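Local coordinates for amidohydrolase (Pseudomonas aeruginosa, PDB 2I5G), which probably hydrolyses dipeptides as a metal-dependent peptidase of the M19 (membrane dipeptidase) family, at residues W21-F26 with N64-I69; E27-G32 with G84-L89; D14-A19 with A36-V41. The protein carries 2 engineered substitutions. All coordinates share one frame; numbering follows the deposited sequence.

Contact 1: W21-F26 with N64-I69; sequences WNRELF and NSDLVI
The F26 ring has V68 on one face and N64 at its edge. V68 CG2 sits over the ring centre in a CH-pi contact, 4.3 Å from the centroid and 8° off the normal. The backbone O of N22 lies over the opposite face toward the rim, and W21 CE3 and N64 CG lie at the edge in the ring plane. The W21 indole in turn has F26 CE2 over one face, offset toward the rim. The R23 guanidinium carries L67 CD2 over the centre of one face, 3.4 Å above the plane, while N64 OD1 and D66 OD2 meet its N-H edge. R23 CG is anti to the backbone N (chi1 -172°) and the chain is extended to NE, reaching out toward residues 64-66. R23 NH1 donates to N64 OD1 at 2.6 Å, in the amide plane on a lone pair. R23 NH2 forms the salt bridge to D66 OD2 at 2.7 Å, using the syn lone pair of a carboxylate nearly coplanar with the guanidinium. A weak bond from R23 NH1 to D66 OD1 (3.4 Å) completes a bidentate pairing. L67 CD2 also packs on F26 CB at 3.7 Å. Helix 23-31 is thus joined to the turn between helix 47-63 and strand 68-70. N64 gives OD1 to R23 and ND2 to L60 O, so both ends of its buried amide are bonded. The two acceptors at its edge probably keep the guanidinium from rotating.

Contact 2: E27-G32 with G84-L89; sequences EDMRKG and GKTGIL
R30 and M29, in the last turns of helix 23-31, pack on T86 at the start of strand 86-92, an example of the helix-on-strand layering of a TIM barrel, the fold of the clan to which this family belongs. M29, a selenomethionine, and T86 point toward each other, and their side chains cross at about a right angle. M29 SE lies 3.9 Å from T86 CG2, and M29 CB lies 3.8 Å from T86 OG1. The R30 chain is bent at chi2 (-75°) and chi3 (67°), which sets CD and then NE beside residues 84-86. R30 and T86 slide past each other in opposite directions, and R30 NE gives a weak hydrogen bond to T86 OG1 at 3.3 Å, with T86 OG1 near the guanidinium plane. One face of the same group looks onto the backbone of K85, whose carbonyl C is 3.6 Å above the plane toward the rim. K85 O is 3.5 Å from R30 NH2, over that face, and R30 NH1 is 3.1 Å from G84 O. G84 leaves helix 74-82 in a Schellman motif, its positive phi bringing the chain round into the strand. K85 itself points away from the helix and sends NZ to S65 O. The stronger polar partner of both R30 NH2 and T86 OG1 is L34 O, just beyond the helix, so one carbonyl oxygen gathers the arginine and the threonine. The hydroxyl of T86 can therefore accept from NE while donating to L34 O. With the carbonyl oxygens of G84, K85 and L34 close by, the arginine charge is probably partly offset.

Contact 3: D14-A19 with A36-V41; sequences DGLIIA and AANCTV
N38, I17 and T40 bury the most surface where strand 13-17 runs parallel to strand 36-40, the two outer members of a beta-alpha-beta unit whose crossover is helix 23-31. The pairing belongs to the parallel sheet of the TIM-barrel fold. D14 pairs with A37 but I17 with C39, so the first strand holds one residue more over this span, a beta bulge, and the chain turns a corner at G15. N38 straddles the irregularity. N38 N donates to D14 O at 3.0 Å, almost straight at 172°, and N38 O accepts from I17 N at 3.1 Å on the far side of the bulge. N38 CG is anti to the backbone N (chi1 169°), and the side chain lies beside that of L16, pointing the same way; N38 ND2 is 3.0 Å from G15 O. An Asx turn lies within the bulge: D14 OD2 accepts from L16 N at 3.0 Å, met from above the carboxylate plane, while D14 OD1 is bonded to T248 OG1. I17 points to the face of the sheet shared with A37 and C39, where it also touches M29 of the crossover helix. I17 O accepts from T40 N at 3.2 Å, which carries the pairing past the bulge. T40 lies alongside I18, their side chains pointing the same way, and T40 OG1 is bonded to Q93 NE2. On the face with A37, I17 CD1 ends 3.9 Å from A37 CB.

Overall arrangement
Contact 3 lies deep in the barrel, its centre about 6 Å from the centre of the chain, whereas contacts 1 and 2 are only partly buried, their centres about 19 and 16 Å from the centre of the chain. Helix 23-31 is common to the outer two: its first turns serve contact 1 and its last turns contact 2, and it is the crossover between the strands of contact 3. Strand 86-92 lies between strands 68-70 and 36-40, so all three contacts reach one sheet. Chemistry follows depth: a charged pair at the periphery, an arginine among backbone oxygens in contact 2, and regular strand-to-strand bonding interrupted by a bulge inside.

Contact 1: W21-F26 with N64-I69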
loop_
_atom_site.group_PDB
_atom_site.type_symbol
_atom_site.label_atom_id
_atom_site.label_comp_id
_atom_site.label_asym_id
_atom_site.label_seq_id
_atom_site.Cartn_x
_atom_site.Cartn_y
_atom_site.Cartn_z
ATOM N N TRP A 21 16.757 -21.805 7.145
ATOM C CA TRP A 21 17.573 -21.786 8.355
ATOM C C TRP A 21 17.606 -23.080 9.160
ATOM O O TRP A 21 16.573 -23.676 9.455
ATOM C CB TRP A 21 17.141 -20.634 9.265
ATOM C CG TRP A 21 17.809 -19.321 8.956
ATOM C CD1 TRP A 21 18.111 -18.819 7.720
ATOM C CD2 TRP A 21 18.188 -18.313 9.898
ATOM N NE1 TRP A 21 18.652 -17.559 7.836
ATOM C CE2 TRP A 21 18.709 -17.225 9.163
ATOM C CE3 TRP A 21 18.134 -18.219 11.297
ATOM C CZ2 TRP A 21 19.170 -16.058 9.777
ATOM C CZ3 TRP A 21 18.593 -17.058 11.907
ATOM C CH2 TRP A 21 19.103 -15.995 11.147
ATOM N N ASN A 22 18.819 -23.505 9.496
ATOM C CA ASN A 22 19.058 -24.701 10.294
ATOM C C ASN A 22 20.539 -24.718 10.630
ATOM O O ASN A 22 21.292 -23.886 10.131
ATOM C CB ASN A 22 18.645 -25.975 9.544
ATOM C CG ASN A 22 19.304 -26.106 8.194
ATOM O OD1 ASN A 22 20.527 -26.175 8.089
ATOM N ND2 ASN A 22 18.493 -26.150 7.146
ATOM N N ARG A 23 20.960 -25.644 11.484
ATOM C CA ARG A 23 22.361 -25.701 11.875
ATOM C C ARG A 23 23.301 -25.994 10.714
ATOM O O ARG A 23 24.460 -25.578 10.723
ATOM C CB ARG A 23 22.579 -26.751 12.963
ATOM C CG ARG A 23 23.985 -26.705 13.538
ATOM C CD ARG A 23 24.169 -27.665 14.689
ATOM N NE ARG A 23 25.500 -27.531 15.268
ATOM C CZ ARG A 23 25.878 -26.523 16.049
ATOM N NH1 ARG A 23 25.020 -25.559 16.351
ATOM N NH2 ARG A 23 27.118 -26.478 16.521
ATOM N N GLU A 24 22.807 -26.717 9.717
ATOM C CA GLU A 24 23.642 -27.052 8.581
ATOM C C GLU A 24 23.974 -25.816 7.759
ATOM O O GLU A 24 25.064 -25.714 7.195
ATOM C CB GLU A 24 22.964 -28.107 7.707
ATOM C CG GLU A 24 23.789 -28.496 6.483
ATOM C CD GLU A 24 25.282 -28.614 6.791
ATOM O OE1 GLU A 24 25.666 -29.486 7.606
ATOM O OE2 GLU A 24 26.070 -27.826 6.217
ATOM N N LEU A 25 23.038 -24.875 7.691
ATOM C CA LEU A 25 23.263 -23.652 6.932
ATOM C C LEU A 25 24.360 -22.882 7.641
ATOM O O LEU A 25 25.283 -22.361 7.014
ATOM C CB LEU A 25 21.981 -22.815 6.870
ATOM C CG LEU A 25 21.993 -21.529 6.033
ATOM C CD1 LEU A 25 22.665 -20.413 6.805
ATOM C CD2 LEU A 25 22.704 -21.777 4.706
ATOM N N PHE A 26 24.255 -22.838 8.964
ATOM C CA PHE A 26 25.221 -22.145 9.805
ATOM C C PHE A 26 26.628 -22.695 9.625
ATOM O O PHE A 26 27.588 -21.939 9.527
ATOM C CB PHE A 26 24.791 -22.263 11.264
ATOM C CG PHE A 26 23.510 -21.548 11.573
ATOM C CD1 PHE A 26 22.773 -21.871 12.706
ATOM C CD2 PHE A 26 23.044 -20.537 10.736
ATOM C CE1 PHE A 26 21.589 -21.198 13.003
ATOM C CE2 PHE A 26 21.859 -19.857 11.026
ATOM C CZ PHE A 26 21.133 -20.189 12.160
ATOM N N ASN A 64 22.271 -22.086 18.507
ATOM C CA ASN A 64 23.502 -22.357 17.761
ATOM C C ASN A 64 24.498 -21.214 17.952
ATOM O O ASN A 64 25.200 -20.841 17.011
ATOM C CB ASN A 64 23.203 -22.497 16.267
ATOM C CG ASN A 64 22.241 -23.633 15.961
ATOM O OD1 ASN A 64 22.599 -24.808 16.041
ATOM N ND2 ASN A 64 21.011 -23.282 15.609
ATOM N N SER A 65 24.557 -20.672 19.167
ATOM C CA SER A 65 25.439 -19.551 19.490
ATOM C C SER A 65 26.931 -19.834 19.333
ATOM O O SER A 65 27.761 -18.924 19.431
ATOM C CB SER A 65 25.172 -19.070 20.916
ATOM O OG SER A 65 25.545 -20.056 21.864
ATOM N N ASP A 66 27.276 -21.092 19.094
ATOM C CA ASP A 66 28.673 -21.463 18.927
ATOM C C ASP A 66 29.094 -21.299 17.467
ATOM O O ASP A 66 30.264 -21.458 17.126
ATOM C CB ASP A 66 28.875 -22.908 19.385
ATOM C CG ASP A 66 28.001 -23.888 18.625
ATOM O OD1 ASP A 66 26.809 -23.584 18.409
ATOM O OD2 ASP A 66 28.504 -24.971 18.256
ATOM N N LEU A 67 28.127 -20.963 16.620
ATOM C CA LEU A 67 28.350 -20.779 15.190
ATOM C C LEU A 67 28.049 -19.361 14.729
ATOM O O LEU A 67 28.759 -18.810 13.890
ATOM C CB LEU A 67 27.467 -21.746 14.390
ATOM C CG LEU A 67 28.009 -23.145 14.069
ATOM C CD1 LEU A 67 28.819 -23.683 15.240
ATOM C CD2 LEU A 67 26.843 -24.069 13.709
ATOM N N VAL A 68 26.991 -18.771 15.278
ATOM C CA VAL A 68 26.585 -17.432 14.884
ATOM C C VAL A 68 26.214 -16.528 16.056
ATOM O O VAL A 68 25.906 -17.001 17.150
ATOM C CB VAL A 68 25.375 -17.500 13.924
ATOM C CG1 VAL A 68 25.742 -18.288 12.673
ATOM C CG2 VAL A 68 24.193 -18.155 14.628
ATOM N N ILE A 69 26.247 -15.220 15.801
ATOM C CA ILE A 69 25.907 -14.198 16.787
ATOM C C ILE A 69 25.207 -13.064 16.047
ATOM O O ILE A 69 25.462 -12.827 14.861
ATOM C CB ILE A 69 27.156 -13.605 17.475
ATOM C CG1 ILE A 69 28.016 -12.871 16.438
ATOM C CG2 ILE A 69 27.938 -14.696 18.173
ATOM C CD1 ILE A 69 29.283 -12.254 17.004
#

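Contact 2: E27-G32 with G84-L89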
loop_
_atom_site.group_PDB
_atom_site.type_symbol
_atom_site.label_atom_id
_atom_site.label_comp_id
_atom_site.label_asym_id
_atom_site.label_seq_id
_atom_site.Cartn_x
_atom_site.Cartn_y
_atom_site.Cartn_z
ATOM N N GLU A 27 26.742 -24.014 9.571
ATOM C CA GLU A 27 28.037 -24.656 9.406
ATOM C C GLU A 27 28.657 -24.396 8.030
ATOM O O GLU A 27 29.879 -24.323 7.893
ATOM C CB GLU A 27 27.892 -26.158 9.654
ATOM C CG GLU A 27 27.399 -26.474 11.052
ATOM C CD GLU A 27 27.039 -27.934 11.232
ATOM O OE1 GLU A 27 26.638 -28.321 12.353
ATOM O OE2 GLU A 27 27.154 -28.693 10.247
ATOM N N ASP A 28 27.812 -24.247 7.018
ATOM C CA ASP A 28 28.286 -23.997 5.662
ATOM C C ASP A 28 28.765 -22.547 5.577
ATOM O O ASP A 28 29.596 -22.196 4.734
ATOM C CB ASP A 28 27.162 -24.272 4.652
ATOM C CG ASP A 28 27.687 -24.645 3.269
ATOM O OD1 ASP A 28 28.645 -25.446 3.190
ATOM O OD2 ASP A 28 27.135 -24.153 2.259
HETATM N N MSE A 29 28.239 -21.705 6.461
HETATM C CA MSE A 29 28.646 -20.312 6.497
HETATM C C MSE A 29 30.050 -20.303 7.081
HETATM O O MSE A 29 30.919 -19.531 6.664
HETATM C CB MSE A 29 27.712 -19.492 7.389
HETATM C CG MSE A 29 26.267 -19.513 6.949
HETATM SE SE MSE A 29 25.176 -18.276 7.944
HETATM C CE MSE A 29 24.276 -17.386 6.477
ATOM N N ARG A 30 30.265 -21.179 8.054
ATOM C CA ARG A 30 31.560 -21.293 8.693
ATOM C C ARG A 30 32.565 -21.884 7.705
ATOM O O ARG A 30 33.693 -21.395 7.593
ATOM C CB ARG A 30 31.445 -22.166 9.942
ATOM C CG ARG A 30 30.758 -21.483 11.128
ATOM C CD ARG A 30 31.677 -20.462 11.792
ATOM N NE ARG A 30 31.952 -19.318 10.929
ATOM C CZ ARG A 30 33.132 -18.710 10.837
ATOM N NH1 ARG A 30 34.165 -19.138 11.556
ATOM N NH2 ARG A 30 33.280 -17.671 10.026
ATOM N N LYS A 31 32.153 -22.922 6.980
ATOM C CA LYS A 31 33.033 -23.547 5.996
ATOM C C LYS A 31 33.522 -22.543 4.952
ATOM O O LYS A 31 34.622 -22.676 4.422
ATOM C CB LYS A 31 32.316 -24.697 5.282
ATOM C CG LYS A 31 33.121 -25.312 4.141
ATOM C CD LYS A 31 32.423 -26.544 3.582
ATOM C CE LYS A 31 33.192 -27.183 2.426
ATOM N NZ LYS A 31 33.201 -26.342 1.189
ATOM N N GLY A 32 32.700 -21.544 4.654
ATOM C CA GLY A 32 33.085 -20.551 3.670
ATOM C C GLY A 32 33.794 -19.352 4.271
ATOM O O GLY A 32 34.129 -18.404 3.558
ATOM N N GLY A 84 35.754 -16.374 15.526
ATOM C CA GLY A 84 35.541 -17.522 14.664
ATOM C C GLY A 84 34.073 -17.874 14.515
ATOM O O GLY A 84 33.690 -19.041 14.611
ATOM N N LYS A 85 33.244 -16.861 14.286
ATOM C CA LYS A 85 31.816 -17.074 14.119
ATOM C C LYS A 85 31.281 -16.235 12.981
ATOM O O LYS A 85 32.003 -15.422 12.402
ATOM C CB LYS A 85 31.064 -16.733 15.411
ATOM C CG LYS A 85 31.290 -17.734 16.532
ATOM C CD LYS A 85 30.606 -17.311 17.818
ATOM C CE LYS A 85 31.040 -18.202 18.961
ATOM N NZ LYS A 85 30.441 -17.765 20.247
ATOM N N THR A 86 30.008 -16.442 12.664
ATOM C CA THR A 86 29.355 -15.710 11.592
ATOM C C THR A 86 28.316 -14.759 12.143
ATOM O O THR A 86 27.369 -15.170 12.814
ATOM C CB THR A 86 28.672 -16.666 10.599
ATOM O OG1 THR A 86 29.662 -17.249 9.747
ATOM C CG2 THR A 86 27.652 -15.922 9.755
ATOM N N GLY A 87 28.493 -13.483 11.844
ATOM C CA GLY A 87 27.556 -12.492 12.324
ATOM C C GLY A 87 26.326 -12.496 11.453
ATOM O O GLY A 87 26.427 -12.668 10.237
ATOM N N ILE A 88 25.164 -12.315 12.071
ATOM C CA ILE A 88 23.910 -12.295 11.335
ATOM C C ILE A 88 23.182 -10.975 11.509
ATOM O O ILE A 88 22.803 -10.596 12.614
ATOM C CB ILE A 88 23.010 -13.474 11.761
ATOM C CG1 ILE A 88 23.627 -14.774 11.237
ATOM C CG2 ILE A 88 21.593 -13.302 11.220
ATOM C CD1 ILE A 88 22.847 -16.006 11.594
ATOM N N LEU A 89 23.013 -10.276 10.392
ATOM C CA LEU A 89 22.349 -8.982 10.361
ATOM C C LEU A 89 20.955 -9.117 9.743
ATOM O O LEU A 89 20.813 -9.434 8.559
ATOM C CB LEU A 89 23.211 -7.996 9.559
ATOM C CG LEU A 89 22.584 -6.717 8.988
ATOM C CD1 LEU A 89 21.861 -5.974 10.089
ATOM C CD2 LEU A 89 23.666 -5.837 8.347
#

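Contact 3: D14-A19 with A36-V41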
loop_
_atom_site.group_PDB
_atom_site.type_symbol
_atom_site.label_atom_id
_atom_site.label_comp_id
_atom_site.label_asym_id
_atom_site.label_seq_id
_atom_site.Cartn_x
_atom_site.Cartn_y
_atom_site.Cartn_z
ATOM N N ASP A 14 28.196 -10.813 3.051
ATOM C CA ASP A 14 27.281 -11.064 1.946
ATOM C C ASP A 14 26.053 -10.192 2.092
ATOM O O ASP A 14 25.342 -10.271 3.088
ATOM C CB ASP A 14 26.876 -12.536 1.904
ATOM C CG ASP A 14 26.051 -12.877 0.676
ATOM O OD1 ASP A 14 25.867 -14.085 0.407
ATOM O OD2 ASP A 14 25.585 -11.941 -0.016
ATOM N N GLY A 15 25.813 -9.366 1.082
ATOM C CA GLY A 15 24.685 -8.454 1.097
ATOM C C GLY A 15 23.293 -9.062 1.137
ATOM O O GLY A 15 22.340 -8.375 1.505
ATOM N N LEU A 16 23.153 -10.327 0.751
ATOM C CA LEU A 16 21.840 -10.946 0.782
ATOM C C LEU A 16 21.811 -12.464 0.762
ATOM O O LEU A 16 22.395 -13.108 -0.114
ATOM C CB LEU A 16 20.980 -10.451 -0.372
ATOM C CG LEU A 16 19.514 -10.757 -0.056
ATOM C CD1 LEU A 16 18.898 -9.528 0.600
ATOM C CD2 LEU A 16 18.754 -11.118 -1.307
ATOM N N ILE A 17 21.089 -13.022 1.727
ATOM C CA ILE A 17 20.933 -14.457 1.849
ATOM C C ILE A 17 19.527 -14.786 2.363
ATOM O O ILE A 17 19.086 -14.231 3.365
ATOM C CB ILE A 17 21.999 -15.041 2.806
ATOM C CG1 ILE A 17 23.368 -15.000 2.129
ATOM C CG2 ILE A 17 21.653 -16.474 3.187
ATOM C CD1 ILE A 17 24.497 -15.598 2.964
ATOM N N ILE A 18 18.824 -15.657 1.634
ATOM C CA ILE A 18 17.480 -16.126 1.988
ATOM C C ILE A 18 17.529 -17.640 1.884
ATOM O O ILE A 18 16.942 -18.233 0.979
ATOM C CB ILE A 18 16.369 -15.650 1.017
ATOM C CG1 ILE A 18 16.910 -15.548 -0.411
ATOM C CG2 ILE A 18 15.774 -14.369 1.496
ATOM C CD1 ILE A 18 17.858 -14.389 -0.644
ATOM N N ALA A 19 18.255 -18.259 2.806
ATOM C CA ALA A 19 18.396 -19.705 2.832
ATOM C C ALA A 19 17.489 -20.284 3.902
ATOM O O ALA A 19 17.065 -19.572 4.808
ATOM C CB ALA A 19 19.838 -20.072 3.128
ATOM N N ALA A 36 30.004 -12.049 8.099
ATOM C CA ALA A 36 28.664 -11.560 8.392
ATOM C C ALA A 36 27.775 -11.601 7.156
ATOM O O ALA A 36 28.264 -11.662 6.029
ATOM C CB ALA A 36 28.737 -10.147 8.945
ATOM N N ALA A 37 26.462 -11.571 7.374
ATOM C CA ALA A 37 25.524 -11.607 6.266
ATOM C C ALA A 37 24.164 -10.970 6.549
ATOM O O ALA A 37 23.625 -11.080 7.651
ATOM C CB ALA A 37 25.331 -13.043 5.816
ATOM N N ASN A 38 23.623 -10.295 5.535
ATOM C CA ASN A 38 22.303 -9.666 5.611
ATOM C C ASN A 38 21.290 -10.785 5.378
ATOM O O ASN A 38 21.076 -11.205 4.241
ATOM C CB ASN A 38 22.141 -8.609 4.505
ATOM C CG ASN A 38 20.699 -8.109 4.363
ATOM O OD1 ASN A 38 19.782 -8.625 5.001
ATOM N ND2 ASN A 38 20.500 -7.099 3.516
ATOM N N CYS A 39 20.674 -11.272 6.448
ATOM C CA CYS A 39 19.694 -12.334 6.310
ATOM C C CYS A 39 18.269 -11.807 6.316
ATOM O O CYS A 39 17.861 -11.073 7.216
ATOM C CB CYS A 39 19.876 -13.375 7.413
ATOM S SG CYS A 39 21.454 -14.239 7.289
ATOM N N THR A 40 17.523 -12.191 5.289
ATOM C CA THR A 40 16.143 -11.781 5.133
ATOM C C THR A 40 15.204 -12.522 6.077
ATOM O O THR A 40 15.218 -13.749 6.151
ATOM C CB THR A 40 15.682 -12.018 3.691
ATOM O OG1 THR A 40 16.558 -11.323 2.795
ATOM C CG2 THR A 40 14.267 -11.524 3.493
ATOM N N VAL A 41 14.383 -11.758 6.793
ATOM C CA VAL A 41 13.413 -12.317 7.725
ATOM C C VAL A 41 12.005 -11.815 7.363
ATOM O O VAL A 41 11.071 -11.908 8.164
ATOM C CB VAL A 41 13.739 -11.903 9.187
ATOM C CG1 VAL A 41 15.184 -12.262 9.528
ATOM C CG2 VAL A 41 13.514 -10.425 9.375
#